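Local coordinates for glycine oxidase (Bacillus cereus ATCC 14579, PDB 7CYX), which probably catalyses the FAD-dependent oxidation of glycine by molecular oxygen to glyoxylate, ammonium and hydrogen peroxide, a reaction assigned to thiamine diphosphate biosynthesis, at residues E82-D87 with A166-A171; G264-P269 with T282-R287; M318-E323 with A349-G354. All coordinates share one frame; numbering follows the deposited sequence.

Contact 1. Residues E82-D87 with A166-A171; sequences EKTGVD and AAISGA
Lys83 reaches across to Ser169 and Ile168, joining the C-terminal ends of helices 73-84 and 155-168. The lysine leaves its helix with CG anti to the backbone N (chi1 -170°), and the rest of the chain stays extended to NZ. This full stretch brings NZ to Ser169 OG at 2.8 Å, with the lysine as donor. Ser165 OG, one helical turn earlier, is a second hydrogen-bond partner of NZ, so two serine hydroxyls hold the ammonium group.

Ile168 runs alongside the lysine in the opposite direction. Its CG2 lies 3.8 Å from Lys83 CE, so the methyl packs against the aliphatic part of the chain near the charged end. The other branch goes further. Ile168 CD1 touches the backbone of helix 73-84, at 3.5 Å from Lys83 O. The same CD1 is 4.1 Å from Thr84 CG2, where the two side chains cross at about a right angle.

Thr84 divides its branches between two tasks. With chi1 at 71°, OG1 sits between the backbone N and carbonyl carbon, while CG2 is left for Ile168. OG1 accepts from Val86 N at 3.1 Å, forming an ST turn, and is also hydrogen-bonded to Leu80 O. On the other helix, Gly170 is the C-prime residue of a Schellman motif, with Ala171 N bonded to Ala166 O and Gly170 N to Ala167 O. Ile168 also packs on Gln240 of the second subunit, which places the contact at the interface with that subunit.

The contact mixes apolar and polar parts. A lysine lends its methylenes to an isoleucine and its ammonium to serines. Its positive charge next to the C-terminus of helix 155-168 would probably interact favourably with the helix dipole.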
ATOM      1  N   GLU A  82       5.454  -8.760   7.400  1.00 61.47           N
ATOM      2  CA  GLU A  82       5.773  -8.858   8.826  1.00 71.83           C
ATOM      3  C   GLU A  82       7.036  -8.063   9.159  1.00 64.36           C
ATOM      4  O   GLU A  82       7.108  -7.447  10.204  1.00 65.26           O
ATOM      5  CB  GLU A  82       5.897 -10.317   9.281  1.00 81.40           C
ATOM      6  CG  GLU A  82       4.619 -10.832   9.931  1.00 86.35           C
ATOM      7  CD  GLU A  82       4.481 -12.343  10.024  1.00 97.15           C
ATOM      8  OE1 GLU A  82       5.334 -12.975  10.683  1.00 90.81           O
ATOM      9  OE2 GLU A  82       3.513 -12.887   9.434  1.00 99.62           O
ATOM     10  N   LYS A  83       8.003  -8.049   8.249  1.00 57.73           N
ATOM     11  CA  LYS A  83       9.274  -7.434   8.511  1.00 54.92           C
ATOM     12  C   LYS A  83       9.241  -5.929   8.214  1.00 61.27           C
ATOM     13  O   LYS A  83       9.904  -5.165   8.897  1.00 65.49           O
ATOM     14  CB  LYS A  83      10.344  -8.128   7.673  1.00 56.18           C
ATOM     15  CG  LYS A  83      11.778  -7.766   8.014  1.00 56.89           C
ATOM     16  CD  LYS A  83      12.760  -8.328   7.016  1.00 58.42           C
ATOM     17  CE  LYS A  83      14.203  -7.995   7.317  1.00 53.92           C
ATOM     18  NZ  LYS A  83      15.091  -8.661   6.340  1.00 53.30           N
ATOM     19  N   THR A  84       8.531  -5.501   7.166  1.00 56.98           N
ATOM     20  CA  THR A  84       8.749  -4.141   6.640  1.00 49.80           C
ATOM     21  C   THR A  84       7.503  -3.279   6.745  1.00 44.66           C
ATOM     22  O   THR A  84       7.598  -2.051   6.563  1.00 54.92           O
ATOM     23  CB  THR A  84       9.134  -4.134   5.156  1.00 49.73           C
ATOM     24  OG1 THR A  84       7.997  -4.496   4.365  1.00 50.61           O
ATOM     25  CG2 THR A  84      10.282  -5.067   4.861  1.00 55.23           C
ATOM     26  N   GLY A  85       6.354  -3.927   6.939  1.00 48.26           N
ATOM     27  CA  GLY A  85       5.057  -3.278   7.004  1.00 51.41           C
ATOM     28  C   GLY A  85       4.385  -3.182   5.648  1.00 51.75           C
ATOM     29  O   GLY A  85       3.168  -2.982   5.577  1.00 52.49           O
ATOM     30  N   VAL A  86       5.178  -3.334   4.572  1.00 62.43           N
ATOM     31  CA  VAL A  86       4.684  -3.223   3.207  1.00 53.37           C
ATOM     32  C   VAL A  86       4.032  -4.545   2.821  1.00 49.68           C
ATOM     33  O   VAL A  86       4.684  -5.560   2.900  1.00 53.44           O
ATOM     34  CB  VAL A  86       5.802  -2.875   2.214  1.00 55.62           C
ATOM     35  CG1 VAL A  86       5.307  -2.971   0.782  1.00 50.61           C
ATOM     36  CG2 VAL A  86       6.384  -1.496   2.483  1.00 57.57           C
ATOM     37  N   ASP A  87       2.749  -4.485   2.444  1.00 47.84           N
ATOM     38  CA  ASP A  87       2.021  -5.555   1.769  1.00 51.19           C
ATOM     39  C   ASP A  87       2.200  -5.406   0.253  1.00 49.30           C
ATOM     40  O   ASP A  87       1.979  -4.316  -0.278  1.00 49.12           O
ATOM     41  CB  ASP A  87       0.526  -5.486   2.085  1.00 57.05           C
ATOM     42  CG  ASP A  87      -0.278  -6.638   1.511  1.00 55.69           C
ATOM     43  OD1 ASP A  87      -0.311  -7.697   2.161  1.00 64.20           O
ATOM     44  OD2 ASP A  87      -0.878  -6.458   0.426  1.00 60.39           O
ATOM     45  N   ALA A 166      16.028  -5.312   3.013  1.00 48.41           N
ATOM     46  CA  ALA A 166      17.465  -5.294   2.897  1.00 50.74           C
ATOM     47  C   ALA A 166      18.048  -4.269   3.865  1.00 51.82           C
ATOM     48  O   ALA A 166      19.029  -4.562   4.541  1.00 58.36           O
ATOM     49  CB  ALA A 166      17.887  -4.975   1.485  1.00 52.25           C
ATOM     50  N   ALA A 167      17.446  -3.074   3.893  1.00 53.03           N
ATOM     51  CA  ALA A 167      17.952  -1.950   4.697  1.00 61.56           C
ATOM     52  C   ALA A 167      17.848  -2.289   6.192  1.00 59.63           C
ATOM     53  O   ALA A 167      18.794  -2.085   6.951  1.00 58.73           O
ATOM     54  CB  ALA A 167      17.204  -0.676   4.353  1.00 61.31           C
ATOM     55  N   ILE A 168      16.690  -2.821   6.583  1.00 58.77           N
ATOM     56  CA  ILE A 168      16.433  -3.293   7.932  1.00 65.48           C
ATOM     57  C   ILE A 168      17.517  -4.306   8.345  1.00 69.78           C
ATOM     58  O   ILE A 168      17.982  -4.290   9.505  1.00 58.66           O
ATOM     59  CB  ILE A 168      14.999  -3.864   8.032  1.00 65.89           C
ATOM     60  CG1 ILE A 168      13.971  -2.724   8.020  1.00 68.14           C
ATOM     61  CG2 ILE A 168      14.841  -4.752   9.260  1.00 65.44           C
ATOM     62  CD1 ILE A 168      12.546  -3.135   7.725  1.00 66.28           C
ATOM     63  N   SER A 169      17.924  -5.126   7.380  1.00 61.56           N
ATOM     64  CA  SER A 169      18.956  -6.155   7.618  1.00 53.19           C
ATOM     65  C   SER A 169      20.343  -5.545   7.457  1.00 49.48           C
ATOM     66  O   SER A 169      21.284  -6.297   7.345  1.00 60.26           O
ATOM     67  CB  SER A 169      18.754  -7.331   6.732  1.00 52.12           C
ATOM     68  OG  SER A 169      17.745  -8.168   7.252  1.00 49.83           O
ATOM     69  N   GLY A 170      20.434  -4.222   7.393  1.00 58.95           N
ATOM     70  CA  GLY A 170      21.743  -3.549   7.341  1.00 54.66           C
ATOM     71  C   GLY A 170      22.169  -3.070   5.969  1.00 57.27           C
ATOM     72  O   GLY A 170      23.266  -2.537   5.866  1.00 51.26           O
ATOM     73  N   ALA A 171      21.347  -3.239   4.943  1.00 51.57           N
ATOM     74  CA  ALA A 171      21.817  -2.780   3.623  1.00 49.96           C
ATOM     75  C   ALA A 171      21.794  -1.255   3.553  1.00 50.81           C
ATOM     76  O   ALA A 171      20.919  -0.651   4.147  1.00 47.94           O
ATOM     77  CB  ALA A 171      21.022  -3.400   2.517  1.00 49.14           C
TER

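Contact 2. Residues G264-P269 with T282-R287; sequences GATMKP and TSILER
Ile284 of helix 278-291 packs on Gly264 and Thr266, beside and in the break in strand 260-269, part of the large mixed sheet of this D-amino-acid-oxidase-type fold. Its CB points toward the strand but makes no close contact with it, and the two branches beyond it do the touching. CG2, anti to the backbone N, comes within 4.4 Å of Gly264 N, a loose approach to the backbone. CG1 takes the other direction and lies 4.2 Å from Thr266 CG2. At the tip, CD1 is 4.1 Å from the same threonine methyl. The two side chains cross at about a right angle. CG1 and CD1 thus both lie against the CG2 methyl. Phe251 of the adjoining strand 251-256 also touches Ile284.

Thr266 gives only its methyl to the helix residue. Its OG1 is hydrogen-bonded to Glu231 OE1, and that carboxylate oxygen also forms a salt bridge with Lys268 NZ. The backbone enters the site of the flavin here, for Ala265 touches the bound FAD. The peptide bond that links Gly264 C to Ala265 N is cis.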
ATOM      1  N   GLY A 264      -3.144  -2.627 -20.444  1.00 46.67           N
ATOM      2  CA  GLY A 264      -1.980  -2.487 -21.303  1.00 47.57           C
ATOM      3  C   GLY A 264      -1.727  -3.760 -22.109  1.00 48.20           C
ATOM      4  O   GLY A 264      -2.528  -4.680 -22.058  1.00 53.00           O
ATOM      5  N   ALA A 265      -0.643  -3.812 -22.886  1.00 46.91           N
ATOM      6  CA  ALA A 265       0.347  -2.760 -22.969  1.00 49.17           C
ATOM      7  C   ALA A 265       0.975  -2.784 -24.368  1.00 48.28           C
ATOM      8  O   ALA A 265       1.174  -3.864 -24.936  1.00 44.06           O
ATOM      9  CB  ALA A 265       1.373  -2.989 -21.886  1.00 55.15           C
ATOM     10  N   THR A 266       1.281  -1.600 -24.911  1.00 43.85           N
ATOM     11  CA  THR A 266       1.906  -1.493 -26.218  1.00 40.90           C
ATOM     12  C   THR A 266       3.343  -1.999 -26.144  1.00 44.76           C
ATOM     13  O   THR A 266       3.929  -2.117 -25.059  1.00 40.77           O
ATOM     14  CB  THR A 266       1.978  -0.058 -26.751  1.00 43.15           C
ATOM     15  OG1 THR A 266       2.771   0.739 -25.862  1.00 43.22           O
ATOM     16  CG2 THR A 266       0.604   0.522 -26.961  1.00 41.30           C
ATOM     17  N   MET A 267       3.902  -2.247 -27.329  1.00 47.18           N
ATOM     18  CA  MET A 267       5.251  -2.722 -27.494  1.00 50.72           C
ATOM     19  C   MET A 267       5.979  -1.794 -28.484  1.00 50.76           C
ATOM     20  O   MET A 267       5.610  -1.716 -29.658  1.00 50.79           O
ATOM     21  CB  MET A 267       5.238  -4.166 -28.012  1.00 54.29           C
ATOM     22  CG  MET A 267       6.501  -4.942 -27.663  1.00 67.27           C
ATOM     23  SD  MET A 267       6.512  -6.665 -28.257  1.00 83.50           S
ATOM     24  CE  MET A 267       7.542  -6.530 -29.719  1.00 75.78           C
ATOM     25  N   LYS A 268       7.005  -1.079 -27.999  1.00 51.56           N
ATOM     26  CA  LYS A 268       7.821  -0.178 -28.828  1.00 45.33           C
ATOM     27  C   LYS A 268       9.310  -0.413 -28.554  1.00 47.09           C
ATOM     28  O   LYS A 268       9.919   0.238 -27.717  1.00 44.60           O
ATOM     29  CB  LYS A 268       7.394   1.263 -28.559  1.00 48.43           C
ATOM     30  CG  LYS A 268       6.056   1.689 -29.168  1.00 49.33           C
ATOM     31  CD  LYS A 268       5.868   3.212 -29.126  1.00 53.81           C
ATOM     32  CE  LYS A 268       4.426   3.689 -29.125  1.00 61.28           C
ATOM     33  NZ  LYS A 268       4.287   5.063 -28.553  1.00 62.03           N
ATOM     34  N   PRO A 269       9.977  -1.321 -29.299  1.00 47.28           N
ATOM     35  CA  PRO A 269      11.364  -1.674 -29.017  1.00 49.55           C
ATOM     36  C   PRO A 269      12.398  -0.584 -29.352  1.00 49.92           C
ATOM     37  O   PRO A 269      12.149   0.258 -30.194  1.00 40.78           O
ATOM     38  CB  PRO A 269      11.588  -2.929 -29.882  1.00 50.61           C
ATOM     39  CG  PRO A 269      10.574  -2.835 -30.998  1.00 49.10           C
ATOM     40  CD  PRO A 269       9.422  -2.026 -30.462  1.00 48.06           C
ATOM     41  N   THR A 282      -5.522   5.535 -27.142  1.00 60.03           N
ATOM     42  CA  THR A 282      -6.764   5.280 -27.896  1.00 56.73           C
ATOM     43  C   THR A 282      -6.853   3.806 -28.294  1.00 52.09           C
ATOM     44  O   THR A 282      -7.916   3.196 -28.248  1.00 53.78           O
ATOM     45  CB  THR A 282      -6.812   6.059 -29.220  1.00 59.41           C
ATOM     46  OG1 THR A 282      -6.582   7.438 -28.970  1.00 64.19           O
ATOM     47  CG2 THR A 282      -8.127   5.887 -29.945  1.00 65.77           C
ATOM     48  N   SER A 283      -5.733   3.286 -28.788  1.00 46.08           N
ATOM     49  CA  SER A 283      -5.640   1.914 -29.207  1.00 48.59           C
ATOM     50  C   SER A 283      -5.905   0.986 -28.006  1.00 49.07           C
ATOM     51  O   SER A 283      -6.683   0.020 -28.102  1.00 51.62           O
ATOM     52  CB  SER A 283      -4.308   1.676 -29.858  1.00 50.50           C
ATOM     53  OG  SER A 283      -4.199   0.346 -30.325  1.00 61.29           O
ATOM     54  N   ILE A 284      -5.321   1.318 -26.851  1.00 46.40           N
ATOM     55  CA  ILE A 284      -5.414   0.462 -25.675  1.00 47.40           C
ATOM     56  C   ILE A 284      -6.847   0.439 -25.162  1.00 45.36           C
ATOM     57  O   ILE A 284      -7.375  -0.627 -24.821  1.00 42.35           O
ATOM     58  CB  ILE A 284      -4.477   0.918 -24.554  1.00 44.95           C
ATOM     59  CG1 ILE A 284      -3.027   0.572 -24.880  1.00 46.72           C
ATOM     60  CG2 ILE A 284      -4.932   0.337 -23.223  1.00 41.13           C
ATOM     61  CD1 ILE A 284      -2.027   1.264 -23.969  1.00 51.05           C
ATOM     62  N   LEU A 285      -7.445   1.621 -25.062  1.00 41.65           N
ATOM     63  CA  LEU A 285      -8.758   1.726 -24.487  1.00 43.90           C
ATOM     64  C   LEU A 285      -9.813   1.091 -25.416  1.00 49.34           C
ATOM     65  O   LEU A 285     -10.749   0.444 -24.941  1.00 53.05           O
ATOM     66  CB  LEU A 285      -9.054   3.192 -24.161  1.00 45.36           C
ATOM     67  CG  LEU A 285      -8.640   3.664 -22.761  1.00 49.89           C
ATOM     68  CD1 LEU A 285      -8.871   5.159 -22.593  1.00 53.73           C
ATOM     69  CD2 LEU A 285      -9.383   2.912 -21.671  1.00 55.05           C
ATOM     70  N   GLU A 286      -9.681   1.262 -26.732  1.00 50.24           N
ATOM     71  CA  GLU A 286     -10.673   0.722 -27.653  1.00 54.75           C
ATOM     72  C   GLU A 286     -10.652  -0.812 -27.572  1.00 51.37           C
ATOM     73  O   GLU A 286     -11.703  -1.474 -27.708  1.00 54.45           O
ATOM     74  CB  GLU A 286     -10.424   1.210 -29.083  1.00 59.50           C
ATOM     75  CG  GLU A 286     -10.750   2.683 -29.300  1.00 72.92           C
ATOM     76  CD  GLU A 286     -12.212   3.043 -29.543  1.00 82.63           C
ATOM     77  OE1 GLU A 286     -13.093   2.138 -29.470  1.00 75.51           O
ATOM     78  OE2 GLU A 286     -12.473   4.243 -29.799  1.00 96.83           O
ATOM     79  N   ARG A 287      -9.453  -1.378 -27.393  1.00 48.09           N
ATOM     80  CA  ARG A 287      -9.308  -2.812 -27.298  1.00 47.61           C
ATOM     81  C   ARG A 287      -9.970  -3.267 -25.992  1.00 52.97           C
ATOM     82  O   ARG A 287     -10.615  -4.327 -25.952  1.00 50.10           O
ATOM     83  CB  ARG A 287      -7.843  -3.238 -27.397  1.00 49.47           C
ATOM     84  CG  ARG A 287      -7.663  -4.733 -27.629  1.00 60.23           C
ATOM     85  CD  ARG A 287      -6.223  -5.107 -27.950  1.00 68.79           C
ATOM     86  NE  ARG A 287      -5.967  -6.545 -28.036  1.00 69.60           N
ATOM     87  CZ  ARG A 287      -4.765  -7.068 -28.251  1.00 65.97           C
ATOM     88  NH1 ARG A 287      -3.726  -6.271 -28.450  1.00 64.69           N
ATOM     89  NH2 ARG A 287      -4.601  -8.380 -28.237  1.00 61.64           N
TER

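Contact 3. Residues M318-E323 with A349-G354; sequences MGEHEE and ADLIEG
The FAD-binding domain has a Rossmann-type core, and this contact sets the turn after its edge strand 317-318 against the end of helix 341-352. Leu351 from the helix meets Gly319 and Glu320 from the turn. Gly319 is where the chain turns a corner. Its CA lies 3.8 Å from Leu351 CD2, so the methyl rests directly on the main chain. The same CD2 is 4.0 Å from Gly319 C and 3.9 Å from Glu320 N. One methyl thus meets three successive main-chain atoms, along the peptide that joins the two residues.

The leucine reaches this far because its CG is anti to the backbone N (chi1 172°) and its CD2 continues that extended path. Leu351 faces the 318-323 segment, while Ala349 and Ile352 pack on helix 14-25, Ala349 on Phe22 and Leu23 and Ile352 on Leu23. Gly354 ends the helix as the C-prime residue of a Schellman motif, with Lys355 N bonded to Asp350 O and a weak bond from Gly354 N to Leu351 O. Further along the turn, His321 ND1 accepts a hydrogen bond from Glu323 N.

Glu320 adds the second half of the contact. Its CB points toward the helix, and its side chain is extended from there. The polar end has its own partner, since OE2 makes a salt bridge with Lys325. The other carboxylate oxygen comes near the leucine. Leu351 CD1 branches off beside CD2 and looks toward the end of this glutamate. There Glu320 OE1 and Leu351 CD1 are 4.2 Å apart, a van der Waals approach.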
ATOM      1  N   MET A 318      22.280 -14.411 -15.682  1.00 54.38           N
ATOM      2  CA  MET A 318      22.335 -14.635 -14.220  1.00 50.81           C
ATOM      3  C   MET A 318      23.577 -15.474 -13.936  1.00 52.44           C
ATOM      4  O   MET A 318      23.521 -16.681 -14.140  1.00 53.27           O
ATOM      5  CB  MET A 318      21.096 -15.399 -13.769  1.00 50.90           C
ATOM      6  CG  MET A 318      19.828 -14.867 -14.360  1.00 53.80           C
ATOM      7  SD  MET A 318      18.522 -14.868 -13.154  1.00 65.55           S
ATOM      8  CE  MET A 318      17.660 -16.357 -13.634  1.00 68.94           C
ATOM      9  N   GLY A 319      24.648 -14.844 -13.471  1.00 48.50           N
ATOM     10  CA  GLY A 319      25.882 -15.589 -13.293  1.00 49.82           C
ATOM     11  C   GLY A 319      27.100 -14.766 -12.930  1.00 50.59           C
ATOM     12  O   GLY A 319      27.063 -13.542 -12.828  1.00 56.35           O
ATOM     13  N   GLU A 320      28.191 -15.511 -12.702  1.00 55.77           N
ATOM     14  CA  GLU A 320      29.508 -15.026 -12.317  1.00 55.35           C
ATOM     15  C   GLU A 320      30.413 -15.028 -13.559  1.00 59.98           C
ATOM     16  O   GLU A 320      30.335 -15.937 -14.384  1.00 61.33           O
ATOM     17  CB  GLU A 320      30.052 -15.925 -11.206  1.00 57.23           C
ATOM     18  CG  GLU A 320      31.453 -15.579 -10.742  1.00 60.82           C
ATOM     19  CD  GLU A 320      31.858 -16.155  -9.391  1.00 66.71           C
ATOM     20  OE1 GLU A 320      31.125 -17.033  -8.854  1.00 65.25           O
ATOM     21  OE2 GLU A 320      32.890 -15.691  -8.859  1.00 65.94           O
ATOM     22  N   HIS A 321      31.240 -13.984 -13.687  1.00 66.53           N
ATOM     23  CA  HIS A 321      32.270 -13.876 -14.726  1.00 68.26           C
ATOM     24  C   HIS A 321      33.316 -14.962 -14.470  1.00 71.97           C
ATOM     25  O   HIS A 321      33.737 -15.165 -13.320  1.00 63.33           O
ATOM     26  CB  HIS A 321      32.888 -12.470 -14.700  1.00 69.33           C
ATOM     27  CG  HIS A 321      33.657 -12.076 -15.918  1.00 69.85           C
ATOM     28  ND1 HIS A 321      34.838 -12.684 -16.276  1.00 75.71           N
ATOM     29  CD2 HIS A 321      33.455 -11.092 -16.821  1.00 68.27           C
ATOM     30  CE1 HIS A 321      35.313 -12.118 -17.368  1.00 73.12           C
ATOM     31  NE2 HIS A 321      34.485 -11.138 -17.719  1.00 71.01           N
ATOM     32  N   GLU A 322      33.743 -15.636 -15.540  1.00 79.49           N
ATOM     33  CA  GLU A 322      34.569 -16.845 -15.424  1.00 83.59           C
ATOM     34  C   GLU A 322      35.993 -16.490 -14.956  1.00 71.66           C
ATOM     35  O   GLU A 322      36.664 -17.304 -14.345  1.00 67.77           O
ATOM     36  CB  GLU A 322      34.565 -17.612 -16.752  1.00 88.42           C
ATOM     37  CG  GLU A 322      34.621 -19.123 -16.570  1.00101.22           C
ATOM     38  CD  GLU A 322      33.390 -19.750 -15.928  1.00105.31           C
ATOM     39  OE1 GLU A 322      32.425 -20.041 -16.664  1.00114.05           O
ATOM     40  OE2 GLU A 322      33.387 -19.938 -14.689  1.00104.81           O
ATOM     41  N   GLU A 323      36.443 -15.264 -15.238  1.00 70.61           N
ATOM     42  CA  GLU A 323      37.822 -14.853 -14.989  1.00 77.20           C
ATOM     43  C   GLU A 323      37.846 -13.830 -13.849  1.00 82.56           C
ATOM     44  O   GLU A 323      38.446 -14.092 -12.814  1.00 93.11           O
ATOM     45  CB  GLU A 323      38.433 -14.315 -16.286  1.00 85.94           C
ATOM     46  CG  GLU A 323      39.939 -14.098 -16.244  1.00 92.38           C
ATOM     47  CD  GLU A 323      40.537 -13.577 -17.546  1.00 94.75           C
ATOM     48  OE1 GLU A 323      41.785 -13.500 -17.636  1.00 83.16           O
ATOM     49  OE2 GLU A 323      39.751 -13.241 -18.469  1.00 93.35           O
ATOM     50  N   ALA A 349      22.145 -15.176  -4.571  1.00 45.13           N
ATOM     51  CA  ALA A 349      22.757 -15.240  -3.248  1.00 51.05           C
ATOM     52  C   ALA A 349      23.400 -16.621  -3.008  1.00 50.38           C
ATOM     53  O   ALA A 349      24.515 -16.687  -2.480  1.00 52.16           O
ATOM     54  CB  ALA A 349      21.751 -14.894  -2.181  1.00 54.01           C
ATOM     55  N   ASP A 350      22.726 -17.699  -3.433  1.00 48.07           N
ATOM     56  CA  ASP A 350      23.288 -19.058  -3.377  1.00 54.30           C
ATOM     57  C   ASP A 350      24.632 -19.084  -4.119  1.00 60.01           C
ATOM     58  O   ASP A 350      25.636 -19.561  -3.575  1.00 68.31           O
ATOM     59  CB  ASP A 350      22.320 -20.098  -3.949  1.00 54.87           C
ATOM     60  CG  ASP A 350      21.232 -20.587  -3.005  1.00 56.81           C
ATOM     61  OD1 ASP A 350      21.205 -20.148  -1.823  1.00 59.13           O
ATOM     62  OD2 ASP A 350      20.420 -21.421  -3.459  1.00 57.44           O
ATOM     63  N   LEU A 351      24.650 -18.526  -5.334  1.00 53.08           N
ATOM     64  CA  LEU A 351      25.832 -18.500  -6.176  1.00 56.49           C
ATOM     65  C   LEU A 351      26.942 -17.645  -5.553  1.00 52.94           C
ATOM     66  O   LEU A 351      28.134 -17.948  -5.678  1.00 54.20           O
ATOM     67  CB  LEU A 351      25.450 -17.934  -7.547  1.00 60.17           C
ATOM     68  CG  LEU A 351      26.622 -17.663  -8.486  1.00 59.48           C
ATOM     69  CD1 LEU A 351      27.379 -18.955  -8.768  1.00 63.40           C
ATOM     70  CD2 LEU A 351      26.130 -17.028  -9.784  1.00 62.20           C
ATOM     71  N   ILE A 352      26.565 -16.521  -4.954  1.00 49.95           N
ATOM     72  CA  ILE A 352      27.554 -15.658  -4.338  1.00 52.77           C
ATOM     73  C   ILE A 352      28.187 -16.378  -3.135  1.00 54.72           C
ATOM     74  O   ILE A 352      29.345 -16.160  -2.859  1.00 54.77           O
ATOM     75  CB  ILE A 352      26.926 -14.298  -3.965  1.00 50.18           C
ATOM     76  CG1 ILE A 352      26.676 -13.467  -5.230  1.00 51.23           C
ATOM     77  CG2 ILE A 352      27.785 -13.560  -2.943  1.00 43.53           C
ATOM     78  CD1 ILE A 352      25.825 -12.224  -5.036  1.00 48.59           C
ATOM     79  N   GLU A 353      27.407 -17.219  -2.434  1.00 57.93           N
ATOM     80  CA  GLU A 353      27.850 -17.962  -1.227  1.00 61.72           C
ATOM     81  C   GLU A 353      28.445 -19.338  -1.589  1.00 66.21           C
ATOM     82  O   GLU A 353      28.600 -20.185  -0.720  1.00 70.45           O
ATOM     83  CB  GLU A 353      26.670 -18.231  -0.286  1.00 59.72           C
ATOM     84  CG  GLU A 353      26.194 -17.029   0.504  1.00 60.83           C
ATOM     85  CD  GLU A 353      25.190 -17.347   1.604  1.00 62.51           C
ATOM     86  OE1 GLU A 353      24.491 -18.389   1.503  1.00 58.05           O
ATOM     87  OE2 GLU A 353      25.101 -16.548   2.564  1.00 64.31           O
ATOM     88  N   GLY A 354      28.700 -19.596  -2.874  1.00 62.87           N
ATOM     89  CA  GLY A 354      29.257 -20.861  -3.320  1.00 59.70           C
ATOM     90  C   GLY A 354      28.317 -22.046  -3.136  1.00 57.15           C
ATOM     91  O   GLY A 354      28.735 -23.182  -3.335  1.00 64.51           O
TER

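In the fold
The three contacts follow one another along the chain without overlap, and none touches another. Contact 2 stands apart, its centre 36 Å from that of contact 1 and 38 Å from that of contact 3, on the opposite side of the chain's centre from both. It is also the one that reaches the cofactor: Ala265 touches FAD, and the side-chain position of Gly264 is about 7 Å from FAD. Contacts 1 and 3 are closer together, about 11 Å between nearest atoms. Helix 14-25 links them, because residues of 166-171 and of 349-354 both pack on it. The side chain of its FAD-binding Ile15 is about 11 Å from the side-chain position of Gly319. Contact 1 lies at the interface with the second subunit.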